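Local coordinates for protein binary enterotoxin of Clostridium perfringens component a (Clostridium perfringens, PDB 5WTZ) that binds NAD+ and, as the catalytic component of an iota-like binary enterotoxin, ADP-ribosylates actin, at residues 387-401 and 409-421. Residues are numbered along the deposited sequence; the frame is centred on the assembly and turned at random.
Sequences IDHGYSYKIDNITEY and GKTNKLIIDATLI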
# COMPACT_ATOMS: atom_id res chain seq x y z
N ILE A 387 -8.79 -0.56 -16.61
CA ILE A 387 -7.93 -1.70 -16.92
C ILE A 387 -8.67 -2.67 -17.83
O ILE A 387 -9.88 -2.88 -17.64
CB ILE A 387 -7.47 -2.40 -15.59
CG1 ILE A 387 -6.69 -1.40 -14.72
CG2 ILE A 387 -6.65 -3.65 -15.86
CD1 ILE A 387 -6.36 -1.89 -13.30
N ASP A 388 -7.96 -3.25 -18.81
CA ASP A 388 -8.53 -4.19 -19.76
C ASP A 388 -9.11 -5.42 -19.06
O ASP A 388 -8.69 -5.79 -17.96
CB ASP A 388 -7.46 -4.61 -20.80
CG ASP A 388 -8.07 -5.13 -22.11
OD1 ASP A 388 -9.30 -5.00 -22.34
OD2 ASP A 388 -7.30 -5.68 -22.94
N HIS A 389 -10.11 -6.04 -19.68
CA HIS A 389 -10.68 -7.25 -19.10
C HIS A 389 -9.69 -8.42 -19.17
O HIS A 389 -8.78 -8.43 -20.01
CB HIS A 389 -11.98 -7.61 -19.82
CG HIS A 389 -11.80 -8.00 -21.25
ND1 HIS A 389 -11.91 -9.30 -21.69
CD2 HIS A 389 -11.51 -7.26 -22.35
CE1 HIS A 389 -11.71 -9.35 -23.00
NE2 HIS A 389 -11.47 -8.12 -23.42
N GLY A 390 -9.84 -9.39 -18.28
CA GLY A 390 -9.13 -10.65 -18.42
C GLY A 390 -7.79 -10.74 -17.71
O GLY A 390 -7.02 -11.65 -17.99
N TYR A 391 -7.50 -9.80 -16.81
CA TYR A 391 -6.31 -9.91 -15.96
C TYR A 391 -6.71 -10.66 -14.69
O TYR A 391 -7.82 -11.17 -14.61
CB TYR A 391 -5.75 -8.54 -15.60
CG TYR A 391 -4.90 -7.87 -16.69
CD1 TYR A 391 -3.63 -8.34 -17.01
CD2 TYR A 391 -5.37 -6.73 -17.34
CE1 TYR A 391 -2.85 -7.70 -18.00
CE2 TYR A 391 -4.61 -6.09 -18.33
CZ TYR A 391 -3.35 -6.58 -18.64
OH TYR A 391 -2.61 -5.93 -19.61
N SER A 392 -5.80 -10.70 -13.72
CA SER A 392 -6.07 -11.32 -12.42
C SER A 392 -5.50 -10.48 -11.29
O SER A 392 -4.57 -9.70 -11.50
CB SER A 392 -5.47 -12.72 -12.35
OG SER A 392 -5.96 -13.56 -13.38
N TYR A 393 -6.06 -10.65 -10.10
CA TYR A 393 -5.50 -10.08 -8.88
C TYR A 393 -4.72 -11.15 -8.14
O TYR A 393 -5.24 -12.23 -7.90
CB TYR A 393 -6.59 -9.58 -7.93
CG TYR A 393 -7.49 -8.48 -8.40
CD1 TYR A 393 -7.00 -7.35 -9.06
CD2 TYR A 393 -8.85 -8.55 -8.13
CE1 TYR A 393 -7.86 -6.33 -9.45
CE2 TYR A 393 -9.70 -7.54 -8.51
CZ TYR A 393 -9.21 -6.44 -9.16
OH TYR A 393 -10.09 -5.46 -9.50
N LYS A 394 -3.47 -10.85 -7.77
CA LYS A 394 -2.76 -11.68 -6.82
C LYS A 394 -2.89 -10.97 -5.47
O LYS A 394 -2.43 -9.83 -5.31
CB LYS A 394 -1.29 -11.86 -7.24
CG LYS A 394 -0.41 -12.56 -6.20
CD LYS A 394 1.01 -12.78 -6.72
CE LYS A 394 1.79 -11.46 -6.87
NZ LYS A 394 2.33 -10.95 -5.56
N ILE A 395 -3.56 -11.61 -4.51
CA ILE A 395 -3.85 -10.96 -3.23
C ILE A 395 -2.63 -11.02 -2.31
O ILE A 395 -2.16 -12.10 -1.97
CB ILE A 395 -5.09 -11.59 -2.53
CG1 ILE A 395 -6.31 -11.64 -3.49
CG2 ILE A 395 -5.44 -10.82 -1.24
CD1 ILE A 395 -6.85 -10.30 -3.95
N ASP A 396 -2.09 -9.86 -1.95
CA ASP A 396 -0.80 -9.76 -1.27
C ASP A 396 -0.98 -9.48 0.23
O ASP A 396 -0.23 -10.00 1.06
CB ASP A 396 0.05 -8.65 -1.89
CG ASP A 396 0.34 -8.87 -3.35
OD1 ASP A 396 0.62 -10.02 -3.76
OD2 ASP A 396 0.30 -7.86 -4.10
N ASN A 397 -1.94 -8.62 0.56
CA ASN A 397 -2.23 -8.36 1.96
C ASN A 397 -3.66 -7.88 2.17
O ASN A 397 -4.33 -7.39 1.24
CB ASN A 397 -1.25 -7.34 2.55
CG ASN A 397 -0.93 -7.61 4.02
OD1 ASN A 397 -1.55 -8.46 4.68
ND2 ASN A 397 0.03 -6.87 4.55
N ILE A 398 -4.10 -8.00 3.41
CA ILE A 398 -5.42 -7.55 3.81
C ILE A 398 -5.26 -6.82 5.13
O ILE A 398 -4.76 -7.39 6.11
CB ILE A 398 -6.40 -8.72 3.93
CG1 ILE A 398 -6.67 -9.32 2.54
CG2 ILE A 398 -7.70 -8.28 4.61
CD1 ILE A 398 -7.40 -10.63 2.56
N THR A 399 -5.62 -5.54 5.15
CA THR A 399 -5.38 -4.71 6.33
C THR A 399 -6.67 -4.01 6.76
O THR A 399 -7.23 -3.20 6.03
CB THR A 399 -4.29 -3.67 6.06
OG1 THR A 399 -3.07 -4.32 5.70
CG2 THR A 399 -4.05 -2.83 7.29
N GLU A 400 -7.15 -4.33 7.95
CA GLU A 400 -8.39 -3.72 8.42
C GLU A 400 -8.16 -2.32 8.98
O GLU A 400 -7.12 -2.04 9.59
CB GLU A 400 -9.05 -4.61 9.48
CG GLU A 400 -8.16 -4.86 10.68
CD GLU A 400 -8.83 -5.71 11.74
OE1 GLU A 400 -9.89 -5.29 12.25
OE2 GLU A 400 -8.30 -6.80 12.06
N TYR A 401 -9.10 -1.41 8.75
CA TYR A 401 -9.15 -0.20 9.56
C TYR A 401 -10.60 0.16 9.79
O TYR A 401 -11.49 -0.35 9.11
CB TYR A 401 -8.38 0.96 8.92
CG TYR A 401 -9.19 1.82 7.98
CD1 TYR A 401 -9.43 1.41 6.68
CD2 TYR A 401 -9.71 3.06 8.39
CE1 TYR A 401 -10.17 2.21 5.80
CE2 TYR A 401 -10.45 3.86 7.52
CZ TYR A 401 -10.67 3.42 6.22
OH TYR A 401 -11.40 4.19 5.35
N GLY A 409 -20.02 4.71 6.60
CA GLY A 409 -20.74 3.53 7.05
C GLY A 409 -20.45 3.02 8.45
O GLY A 409 -20.97 1.97 8.83
N LYS A 410 -19.64 3.76 9.21
CA LYS A 410 -19.31 3.39 10.60
C LYS A 410 -18.98 1.91 10.71
O LYS A 410 -19.61 1.17 11.47
CB LYS A 410 -20.47 3.72 11.55
CG LYS A 410 -20.76 5.20 11.69
CD LYS A 410 -22.09 5.42 12.42
CE LYS A 410 -22.47 6.89 12.46
NZ LYS A 410 -21.56 7.68 13.34
N THR A 411 -18.01 1.48 9.91
CA THR A 411 -17.65 0.07 9.84
C THR A 411 -16.16 -0.17 9.64
O THR A 411 -15.44 0.67 9.07
CB THR A 411 -18.40 -0.63 8.68
OG1 THR A 411 -18.06 -2.02 8.64
CG2 THR A 411 -17.99 -0.03 7.39
N ASN A 412 -15.69 -1.32 10.09
CA ASN A 412 -14.41 -1.81 9.63
C ASN A 412 -14.41 -2.04 8.13
O ASN A 412 -15.38 -2.57 7.56
CB ASN A 412 -14.03 -3.11 10.35
CG ASN A 412 -13.52 -2.87 11.74
OD1 ASN A 412 -12.87 -1.86 12.00
ND2 ASN A 412 -13.81 -3.79 12.64
N LYS A 413 -13.33 -1.63 7.49
CA LYS A 413 -13.14 -1.84 6.06
C LYS A 413 -11.83 -2.58 5.82
O LYS A 413 -10.95 -2.59 6.70
CB LYS A 413 -13.17 -0.51 5.32
CG LYS A 413 -14.52 0.21 5.47
CD LYS A 413 -14.59 1.48 4.63
CE LYS A 413 -16.03 1.94 4.45
NZ LYS A 413 -16.13 3.31 3.82
N LEU A 414 -11.69 -3.22 4.66
CA LEU A 414 -10.48 -3.96 4.34
C LEU A 414 -9.71 -3.35 3.19
O LEU A 414 -10.21 -3.23 2.07
CB LEU A 414 -10.81 -5.42 4.01
CG LEU A 414 -11.54 -6.19 5.12
CD1 LEU A 414 -11.86 -7.60 4.68
CD2 LEU A 414 -10.72 -6.20 6.42
N ILE A 415 -8.47 -2.97 3.48
CA ILE A 415 -7.54 -2.53 2.46
C ILE A 415 -6.91 -3.78 1.85
O ILE A 415 -6.20 -4.52 2.54
CB ILE A 415 -6.49 -1.59 3.07
CG1 ILE A 415 -7.18 -0.43 3.78
CG2 ILE A 415 -5.53 -1.07 1.98
CD1 ILE A 415 -6.31 0.33 4.74
N ILE A 416 -7.17 -4.02 0.58
CA ILE A 416 -6.74 -5.26 -0.07
C ILE A 416 -5.61 -4.94 -1.02
O ILE A 416 -5.83 -4.52 -2.16
CB ILE A 416 -7.92 -5.95 -0.80
CG1 ILE A 416 -9.08 -6.16 0.19
CG2 ILE A 416 -7.47 -7.27 -1.41
CD1 ILE A 416 -10.28 -6.83 -0.41
N ASP A 417 -4.38 -5.11 -0.53
CA ASP A 417 -3.20 -4.92 -1.37
C ASP A 417 -3.09 -6.07 -2.35
O ASP A 417 -3.09 -7.23 -1.95
CB ASP A 417 -1.94 -4.83 -0.52
CG ASP A 417 -1.76 -3.46 0.09
OD1 ASP A 417 -1.34 -2.54 -0.64
OD2 ASP A 417 -2.05 -3.31 1.28
N ALA A 418 -3.02 -5.75 -3.64
CA ALA A 418 -2.98 -6.77 -4.66
C ALA A 418 -2.02 -6.35 -5.75
O ALA A 418 -1.67 -5.17 -5.87
CB ALA A 418 -4.37 -7.00 -5.25
N THR A 419 -1.59 -7.32 -6.54
CA THR A 419 -0.78 -7.07 -7.73
C THR A 419 -1.55 -7.54 -8.95
O THR A 419 -2.07 -8.67 -8.96
CB THR A 419 0.57 -7.80 -7.65
OG1 THR A 419 1.26 -7.41 -6.45
CG2 THR A 419 1.43 -7.51 -8.88
N LEU A 420 -1.64 -6.70 -9.98
CA LEU A 420 -2.28 -7.11 -11.23
C LEU A 420 -1.35 -8.06 -11.98
O LEU A 420 -0.18 -7.73 -12.26
CB LEU A 420 -2.64 -5.90 -12.12
CG LEU A 420 -3.64 -6.26 -13.24
CD1 LEU A 420 -5.07 -6.31 -12.70
CD2 LEU A 420 -3.57 -5.35 -14.47
N ILE A 421 -1.85 -9.25 -12.29
CA ILE A 421 -1.04 -10.20 -13.05
C ILE A 421 -1.75 -10.63 -14.34
O ILE A 421 -2.99 -10.70 -14.46
CB ILE A 421 -0.66 -11.44 -12.20
CG1 ILE A 421 -1.90 -12.22 -11.77
CG2 ILE A 421 0.19 -11.07 -10.97
CD1 ILE A 421 -1.54 -13.55 -11.18
OXT ILE A 421 -1.07 -10.89 -15.33
O HOH W 1 -4.10 -12.85 -15.57
O HOH W 2 -3.44 -4.60 2.87
O HOH W 3 -10.21 -2.29 12.27
O HOH W 4 -13.20 4.63 3.40
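Segments 387-401 and 409-421 carry the two antiparallel strands of a beta hairpin, their short axes at 156°, with paired backbone bonds running from S392 and I421 to Y401 and K413. A classic beta bulge interrupts the register: D396 and N397 both face D417, whose O accepts from D396 N at 2.8 Å and from N397 N at 3.1 Å. As the extra residue of the bulge, D396 has its CB turned toward the partner strand, and its OD2 accepts a hydrogen bond from T419 OG1 (2.6 Å) on its syn lone pair. K394, with CG anti to the backbone N (chi1 172°), bends at its last two torsions, which brings NZ to D396 OD1 in a salt bridge of 2.7 Å; the two carboxylate oxygens are thus divided between lysine and threonine. At the C-terminal end the branched L420 lays a methyl, CD2, over one face of the Y391 ring, a CH-pi contact 3.7 Å from the centroid, while I421 O lies at the ring edge. I415 CD1 meets Y401 CD1 at 3.8 Å, apolar groups suited to a buried face. There water 2 joins T399 OG1, I415 O and D417 OD2, and D417 OD1 pairs with R361. In the ADP-ribosyltransferase fold the hairpin lies between strands 334-337 and 358-364 of a five-stranded mixed sheet; Y393, L420 and I416 pack on strand 358-364, Y393 lying beside the NAD-binding R299, whereas Y401 and I415 meet I57 and F61 of helix 36-61.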